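Long-range contacts in adhesin (Streptococcus sanguinis SK1 = NCTC 7863, PDB 6VT2), which probably mediates bacterial attachment to host cells by binding sialylated glycans through two tandem Siglec-like modules: residues 126-131 and 188-193; 165-170 and 182-187. One frame throughout, in Å; residues are numbered along the deposited sequence.

Interaction 1: residues 126-131 and 188-193; sequences PQTEKY and STDTIA. With CA (calcium ion), chain I.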
ATOM      1  N   PRO A 126      32.412 -12.560  -7.422  1.00  9.15           N
ATOM      2  CA  PRO A 126      31.089 -12.881  -7.958  1.00 10.15           C
ATOM      3  C   PRO A 126      30.075 -11.813  -7.600  1.00 10.81           C
ATOM      4  O   PRO A 126      30.189 -11.122  -6.588  1.00 10.98           O
ATOM      5  CB  PRO A 126      30.759 -14.229  -7.307  1.00  9.72           C
ATOM      6  CG  PRO A 126      31.383 -14.062  -5.910  1.00 10.50           C
ATOM      7  CD  PRO A 126      32.749 -13.310  -6.212  1.00 12.27           C
ATOM      8  N   GLN A 127      29.042 -11.713  -8.437  1.00 11.21           N
ATOM      9  CA  GLN A 127      28.022 -10.697  -8.197  1.00 12.81           C
ATOM     10  C   GLN A 127      27.335 -10.843  -6.845  1.00 12.04           C
ATOM     11  O   GLN A 127      26.954  -9.841  -6.226  1.00 13.59           O
ATOM     12  CB  GLN A 127      26.980 -10.720  -9.303  1.00 11.55           C
ATOM     13  CG  GLN A 127      27.600 -10.178 -10.589  1.00 11.27           C
ATOM     14  CD  GLN A 127      26.633  -9.885 -11.682  1.00 19.02           C
ATOM     15  OE1 GLN A 127      25.462  -9.755 -11.429  1.00 23.52           O
ATOM     16  NE2 GLN A 127      27.126  -9.785 -12.921  1.00 18.41           N
ATOM     17  N   THR A 128      27.224 -12.051  -6.346  1.00 10.22           N
ATOM     18  CA  THR A 128      26.553 -12.228  -5.073  1.00 10.77           C
ATOM     19  C   THR A 128      27.256 -11.525  -3.936  1.00 16.12           C
ATOM     20  O   THR A 128      26.606 -11.218  -2.927  1.00 15.85           O
ATOM     21  CB  THR A 128      26.362 -13.691  -4.725  1.00 15.90           C
ATOM     22  OG1 THR A 128      25.433 -13.739  -3.606  1.00 16.20           O
ATOM     23  CG2 THR A 128      27.634 -14.376  -4.392  1.00 16.44           C
ATOM     24  N   GLU A 129      28.538 -11.188  -4.082  1.00 13.93           N
ATOM     25  CA  GLU A 129      29.176 -10.432  -3.013  1.00 13.84           C
ATOM     26  C   GLU A 129      28.775  -8.971  -3.025  1.00 17.39           C
ATOM     27  O   GLU A 129      28.932  -8.270  -2.018  1.00 20.68           O
ATOM     28  CB  GLU A 129      30.690 -10.586  -3.120  1.00 14.03           C
ATOM     29  CG  GLU A 129      31.111 -11.953  -2.680  1.00 13.56           C
ATOM     30  CD  GLU A 129      32.602 -12.115  -2.646  1.00 21.49           C
ATOM     31  OE1 GLU A 129      33.323 -11.183  -3.063  1.00 14.23           O
ATOM     32  OE2 GLU A 129      33.047 -13.172  -2.209  1.00 21.28           O
ATOM     33  N   LYS A 130      28.300  -8.478  -4.148  1.00 15.77           N
ATOM     34  CA  LYS A 130      27.811  -7.115  -4.234  1.00 17.48           C
ATOM     35  C   LYS A 130      26.390  -6.978  -3.705  1.00 21.60           C
ATOM     36  O   LYS A 130      26.052  -5.963  -3.118  1.00 20.98           O
ATOM     37  CB  LYS A 130      27.936  -6.660  -5.695  1.00 20.48           C
ATOM     38  CG  LYS A 130      27.360  -5.362  -5.978  1.00 25.21           C
ATOM     39  CD  LYS A 130      27.653  -4.987  -7.426  1.00 25.02           C
ATOM     40  CE  LYS A 130      27.181  -3.538  -7.680  1.00 32.32           C
ATOM     41  NZ  LYS A 130      26.997  -3.284  -9.137  1.00 38.81           N
ATOM     42  N   TYR A 131      25.549  -7.988  -3.867  1.00 24.58           N
ATOM     43  CA  TYR A 131      24.120  -7.879  -3.610  1.00 21.74           C
ATOM     44  C   TYR A 131      23.741  -8.681  -2.370  1.00 23.36           C
ATOM     45  O   TYR A 131      24.163  -9.832  -2.188  1.00 23.19           O
ATOM     46  CB  TYR A 131      23.351  -8.348  -4.846  1.00 18.69           C
ATOM     47  CG  TYR A 131      23.703  -7.592  -6.080  1.00 21.37           C
ATOM     48  CD1 TYR A 131      23.339  -6.246  -6.221  1.00 20.14           C
ATOM     49  CD2 TYR A 131      24.425  -8.183  -7.097  1.00 27.08           C
ATOM     50  CE1 TYR A 131      23.685  -5.519  -7.357  1.00 24.23           C
ATOM     51  CE2 TYR A 131      24.783  -7.462  -8.240  1.00 26.97           C
ATOM     52  CZ  TYR A 131      24.366  -6.133  -8.368  1.00 26.38           C
ATOM     53  OH  TYR A 131      24.733  -5.416  -9.485  1.00 29.41           O
ATOM     54  N   SER A 188      26.123 -16.648  -9.918  1.00 14.62           N
ATOM     55  CA  SER A 188      26.275 -16.701  -8.457  1.00 14.35           C
ATOM     56  C   SER A 188      24.868 -16.534  -7.866  1.00 13.44           C
ATOM     57  O   SER A 188      23.990 -16.067  -8.506  1.00 13.80           O
ATOM     58  CB  SER A 188      27.273 -15.717  -7.943  1.00 14.97           C
ATOM     59  OG  SER A 188      26.843 -14.419  -8.095  1.00 13.14           O
ATOM     60  N   THR A 189      24.703 -16.963  -6.633  1.00 14.25           N
ATOM     61  CA  THR A 189      23.353 -16.989  -6.063  1.00 16.61           C
ATOM     62  C   THR A 189      23.295 -16.419  -4.650  1.00 17.24           C
ATOM     63  O   THR A 189      24.283 -16.256  -4.000  1.00 15.22           O
ATOM     64  CB  THR A 189      22.824 -18.431  -6.006  1.00 16.57           C
ATOM     65  OG1 THR A 189      23.643 -19.183  -5.121  1.00 20.76           O
ATOM     66  CG2 THR A 189      22.793 -19.144  -7.336  1.00 21.21           C
ATOM     67  N   ASP A 190      22.090 -16.094  -4.251  1.00 16.93           N
ATOM     68  CA  ASP A 190      21.745 -15.864  -2.858  1.00 15.75           C
ATOM     69  C   ASP A 190      20.577 -16.793  -2.573  1.00 19.33           C
ATOM     70  O   ASP A 190      19.813 -17.136  -3.481  1.00 15.82           O
ATOM     71  CB  ASP A 190      21.404 -14.439  -2.610  1.00 14.21           C
ATOM     72  CG  ASP A 190      22.595 -13.616  -2.253  1.00 16.87           C
ATOM     73  OD1 ASP A 190      23.395 -14.070  -1.416  1.00 18.30           O
ATOM     74  OD2 ASP A 190      22.704 -12.498  -2.761  1.00 16.83           O
ATOM     75  N   THR A 191      20.436 -17.177  -1.313  1.00 15.15           N
ATOM     76  CA  THR A 191      19.311 -17.984  -0.856  1.00 15.54           C
ATOM     77  C   THR A 191      18.543 -17.243   0.226  1.00 15.30           C
ATOM     78  O   THR A 191      19.129 -16.586   1.105  1.00 16.72           O
ATOM     79  CB  THR A 191      19.797 -19.313  -0.282  1.00 18.86           C
ATOM     80  OG1 THR A 191      20.507 -20.084  -1.289  1.00 21.93           O
ATOM     81  CG2 THR A 191      18.624 -20.132   0.242  1.00 19.55           C
ATOM     82  N   ILE A 192      17.216 -17.277   0.137  1.00 14.84           N
ATOM     83  CA  ILE A 192      16.377 -16.789   1.223  1.00 17.73           C
ATOM     84  C   ILE A 192      15.658 -17.999   1.794  1.00 14.11           C
ATOM     85  O   ILE A 192      14.951 -18.694   1.064  1.00 16.30           O
ATOM     86  CB  ILE A 192      15.394 -15.727   0.742  1.00 17.09           C
ATOM     87  CG1 ILE A 192      16.106 -14.590   0.020  1.00 20.22           C
ATOM     88  CG2 ILE A 192      14.653 -15.136   1.971  1.00 19.78           C
ATOM     89  CD1 ILE A 192      15.149 -13.544  -0.445  1.00 18.01           C
ATOM     90  N   ALA A 193      15.882 -18.276   3.079  1.00 15.48           N
ATOM     91  CA  ALA A 193      15.380 -19.491   3.698  1.00 16.44           C
ATOM     92  C   ALA A 193      13.878 -19.432   3.811  1.00 16.20           C
ATOM     93  O   ALA A 193      13.286 -18.352   3.972  1.00 15.60           O
ATOM     94  CB  ALA A 193      15.962 -19.678   5.090  1.00 23.12           C
TER
HETATM   95 CA    CA I 703      24.918 -12.045  -1.665  1.00 17.54          CA
HETATM   96  O   HOH W   1      26.471 -13.409  -0.565  1.00 32.39           O
HETATM   97  O   HOH W   2      23.922 -11.865   0.570  1.00 28.70           O
HETATM   98  O   HOH W   3      26.249 -10.640  -0.332  1.00 29.54           O
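A calcium site at the junction between the first Siglec-like module and the Rib-like module joins Thr128 and Tyr131, on the linking turn, to Asp190, on the edge strand 189-192. Thr128 supplies two ligands from one residue: its backbone O binds the calcium ion at 2.3 Å and its OG1 at 2.6 Å. From the other segment Asp190 adds both carboxylate oxygens, OD1 and OD2, each 2.5 Å from the metal, so that this side chain grips it as a bidentate ligand. Tyr131 O and three waters bring the count to eight oxygens.

The hydroxyl of Thr128 does double duty. With OG1 anti to the backbone N (chi1 -168°), it keeps its oxygen on the metal while donating to Thr189 O, 2.8 Å away; it stands well above the plane of that carbonyl group, 55° out of it. One residue earlier, Ser188 turns its OG toward the 126-131 turn and accepts from Thr128 N at 3.0 Å, a bent bond with an N-H...O angle of 137°. The same OG is hydrogen-bonded to Asp186, whose other carboxylate oxygen takes the N-H of Gln127. Beside these polar links Ser188 CB touches both Pro126 CB and Thr128 CG2, 3.8 Å from each.

Tyr184 OH is hydrogen-bonded to Asp190 OD2, a second-shell link that probably helps to position the carboxylate. The short separations between ligand oxygens, such as 3.1 Å from Tyr131 O to Asp190 OD2, reflect shared coordination. Because the only acidic protein ligand lies on the strand and the others are neutral oxygens on the turn, the ion probably offsets the aspartate charge while fastening the two modules to each other.

Interaction 2: residues 165-170 and 182-187; sequences NLPATS and ITYPDG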
ATOM      1  N   ASN A 165      16.649  -3.151  -6.117  1.00 29.46           N
ATOM      2  CA  ASN A 165      18.021  -2.808  -6.547  1.00 30.52           C
ATOM      3  C   ASN A 165      18.811  -4.033  -7.004  1.00 42.30           C
ATOM      4  O   ASN A 165      19.928  -3.845  -7.462  1.00 32.54           O
ATOM      5  CB  ASN A 165      18.699  -2.036  -5.422  1.00 37.69           C
ATOM      6  CG  ASN A 165      17.921  -0.804  -5.013  1.00 44.43           C
ATOM      7  OD1 ASN A 165      17.236  -0.188  -5.826  1.00 47.85           O
ATOM      8  ND2 ASN A 165      18.019  -0.434  -3.750  1.00 50.64           N
ATOM      9  N   LEU A 166      18.258  -5.248  -6.930  1.00 27.21           N
ATOM     10  CA  LEU A 166      18.990  -6.409  -7.471  1.00 28.66           C
ATOM     11  C   LEU A 166      19.053  -6.277  -8.998  1.00 32.88           C
ATOM     12  O   LEU A 166      18.228  -5.566  -9.544  1.00 28.46           O
ATOM     13  CB  LEU A 166      18.312  -7.710  -7.022  1.00 22.55           C
ATOM     14  CG  LEU A 166      18.363  -8.045  -5.529  1.00 21.58           C
ATOM     15  CD1 LEU A 166      17.711  -9.391  -5.262  1.00 20.71           C
ATOM     16  CD2 LEU A 166      19.778  -8.071  -5.002  1.00 25.36           C
ATOM     17  N   PRO A 167      20.015  -6.907  -9.710  1.00 30.33           N
ATOM     18  CA  PRO A 167      20.003  -6.883 -11.169  1.00 31.17           C
ATOM     19  C   PRO A 167      18.631  -7.292 -11.745  1.00 37.28           C
ATOM     20  O   PRO A 167      17.981  -8.091 -11.194  1.00 29.50           O
ATOM     21  CB  PRO A 167      21.095  -7.861 -11.596  1.00 28.27           C
ATOM     22  CG  PRO A 167      22.016  -7.964 -10.402  1.00 30.09           C
ATOM     23  CD  PRO A 167      21.169  -7.646  -9.188  1.00 27.23           C
ATOM     24  N   ALA A 168      18.193  -6.690 -12.838  1.00 32.84           N
ATOM     25  CA  ALA A 168      16.920  -7.036 -13.502  1.00 31.40           C
ATOM     26  C   ALA A 168      17.072  -8.373 -14.191  1.00 26.54           C
ATOM     27  O   ALA A 168      16.079  -9.032 -14.437  1.00 28.08           O
ATOM     28  CB  ALA A 168      16.588  -5.961 -14.512  1.00 41.33           C
ATOM     29  N   THR A 169      18.304  -8.741 -14.468  1.00 23.04           N
ATOM     30  CA  THR A 169      18.589 -10.031 -15.120  1.00 27.75           C
ATOM     31  C   THR A 169      18.581 -11.164 -14.072  1.00 18.87           C
ATOM     32  O   THR A 169      18.819 -12.279 -14.458  1.00 25.81           O
ATOM     33  CB  THR A 169      19.882  -9.842 -15.917  1.00 29.68           C
ATOM     34  OG1 THR A 169      20.547  -8.773 -15.253  1.00 41.00           O
ATOM     35  CG2 THR A 169      19.609  -9.395 -17.333  1.00 28.64           C
ATOM     36  N   SER A 170      18.386 -10.834 -12.788  1.00 23.53           N
ATOM     37  CA  SER A 170      18.375 -11.827 -11.700  1.00 24.17           C
ATOM     38  C   SER A 170      17.170 -12.737 -11.898  1.00 22.03           C
ATOM     39  O   SER A 170      16.144 -12.230 -12.293  1.00 23.22           O
ATOM     40  CB  SER A 170      18.339 -11.221 -10.332  1.00 24.37           C
ATOM     41  OG  SER A 170      19.372 -10.291 -10.142  1.00 21.59           O
ATOM     42  N   ILE A 182      18.019 -16.879  -5.615  1.00 13.64           N
ATOM     43  CA  ILE A 182      18.158 -15.722  -6.528  1.00 15.60           C
ATOM     44  C   ILE A 182      19.422 -16.011  -7.308  1.00 18.49           C
ATOM     45  O   ILE A 182      20.375 -16.278  -6.690  1.00 16.12           O
ATOM     46  CB  ILE A 182      18.260 -14.413  -5.735  1.00 16.30           C
ATOM     47  CG1 ILE A 182      17.033 -14.248  -4.830  1.00 15.41           C
ATOM     48  CG2 ILE A 182      18.477 -13.192  -6.646  1.00 21.47           C
ATOM     49  CD1 ILE A 182      17.097 -13.102  -3.870  1.00 18.89           C
ATOM     50  N   THR A 183      19.366 -16.049  -8.615  1.00 14.17           N
ATOM     51  CA  THR A 183      20.554 -16.321  -9.419  1.00 15.23           C
ATOM     52  C   THR A 183      20.910 -15.015 -10.089  1.00 18.70           C
ATOM     53  O   THR A 183      20.154 -14.522 -10.831  1.00 16.89           O
ATOM     54  CB  THR A 183      20.338 -17.434 -10.433  1.00 16.84           C
ATOM     55  OG1 THR A 183      19.990 -18.609  -9.718  1.00 18.98           O
ATOM     56  CG2 THR A 183      21.555 -17.754 -11.263  1.00 18.10           C
ATOM     57  N   TYR A 184      22.071 -14.492  -9.777  1.00 14.40           N
ATOM     58  CA  TYR A 184      22.541 -13.272 -10.409  1.00 15.88           C
ATOM     59  C   TYR A 184      22.985 -13.653 -11.786  1.00 13.59           C
ATOM     60  O   TYR A 184      23.243 -14.716 -12.187  1.00 12.09           O
ATOM     61  CB  TYR A 184      23.652 -12.676  -9.571  1.00 13.97           C
ATOM     62  CG  TYR A 184      23.070 -12.283  -8.274  1.00 11.45           C
ATOM     63  CD1 TYR A 184      22.006 -11.423  -8.190  1.00 16.64           C
ATOM     64  CD2 TYR A 184      23.539 -12.892  -7.155  1.00 11.48           C
ATOM     65  CE1 TYR A 184      21.427 -11.150  -6.981  1.00 17.68           C
ATOM     66  CE2 TYR A 184      23.015 -12.575  -5.936  1.00 12.76           C
ATOM     67  CZ  TYR A 184      21.953 -11.717  -5.843  1.00 14.74           C
ATOM     68  OH  TYR A 184      21.420 -11.428  -4.643  1.00 17.14           O
ATOM     69  N   PRO A 185      23.174 -12.601 -12.809  1.00 14.77           N
ATOM     70  CA  PRO A 185      23.580 -12.848 -14.208  1.00 12.87           C
ATOM     71  C   PRO A 185      24.867 -13.620 -14.376  1.00 12.30           C
ATOM     72  O   PRO A 185      25.081 -14.279 -15.390  1.00 14.10           O
ATOM     73  CB  PRO A 185      23.715 -11.425 -14.780  1.00 17.99           C
ATOM     74  CG  PRO A 185      22.940 -10.552 -13.910  1.00 24.06           C
ATOM     75  CD  PRO A 185      22.848 -11.206 -12.551  1.00 16.34           C
ATOM     76  N   ASP A 186      25.753 -13.592 -13.408  1.00 12.48           N
ATOM     77  CA  ASP A 186      26.967 -14.383 -13.489  1.00 12.36           C
ATOM     78  C   ASP A 186      26.838 -15.789 -12.950  1.00 12.58           C
ATOM     79  O   ASP A 186      27.823 -16.514 -12.910  1.00 15.41           O
ATOM     80  CB  ASP A 186      28.106 -13.614 -12.784  1.00 10.68           C
ATOM     81  CG  ASP A 186      28.002 -13.635 -11.311  1.00 12.49           C
ATOM     82  OD1 ASP A 186      26.884 -13.871 -10.789  1.00 12.25           O
ATOM     83  OD2 ASP A 186      29.027 -13.440 -10.634  1.00 12.53           O
ATOM     84  N   GLY A 187      25.637 -16.201 -12.588  1.00 12.78           N
ATOM     85  CA  GLY A 187      25.439 -17.559 -12.074  1.00 14.87           C
ATOM     86  C   GLY A 187      25.695 -17.702 -10.595  1.00 15.98           C
ATOM     87  O   GLY A 187      25.413 -18.722 -10.077  1.00 17.81           O
TER
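Two type I turns of the Rib-like module, 167-170 and 184-187, lie against each other, and the ring of Tyr184 with Pro185 packs against the side chains of Leu166, Pro167, Thr169 and Ser170. Leu166 is the forked bump. Its CG is anti to the carbonyl carbon (chi1 -67°), and the two methyls divide the work: CD1 reaches Ile182 CD1 at 4.0 Å, the side chains crossing at about a right angle, while CD2 approaches the phenol end of Tyr184, 3.8 Å from OH.

The tyrosine ring is bordered by unlike neighbours. Pro167 brings its CD obliquely to CD1 of the ring at 4.0 Å, whereas Ser170 OG sits at the ring edge, near its plane, 3.5 Å from the same CD1. Pro167 turns another part of its ring to the next residue, CB lying 3.9 Å from Pro185 CD. Pro185 lies over the shallow dip between Pro167 and Thr169, its CD nearer the proline and its CG 3.3 Å from Thr169 OG1. Closer to the sheet, Ser170 CB rests on Ile182 CG2, and Ser170 CA makes a CA-H...O contact of 3.3 Å with Thr183 O.

Pro167 O is held by Ser170 N and by Ser170 OG, the latter at 2.8 Å, and both donors arrive from the same face of its plane. This double grip closes the 167-170 turn and fixes the serine hydroxyl beside the tyrosine. Tyr131 touches Leu166 and Pro167 and also meets the Tyr184 ring. The segments are therefore joined by apolar shape and one CH...O contact; Ser170 OG bonds within its own turn, an arrangement consistent with holding the phenol where it can bond to the metal ligand Asp190.

In the fold
From the N terminus, the chain leaves strand 119-125 of the first Siglec-like module and enters the turn 126-131, which waits for its partner until strand 189-192; interaction 1 thereby closes a long loop containing helix 149-162. Within that loop lies interaction 2, where the turn following the helix meets the end of strand 180-183 after the short excursion through strand 171-174. The two contacts do not cross. The centres of interaction 1 and interaction 2 are about 8 Å apart, and both reach one antiparallel sheet, on neighbouring strands. They touch directly through residues of the 184-187 turn, so the turns of the Rib-like module are tied to its calcium-bound junction with the glycan-binding module.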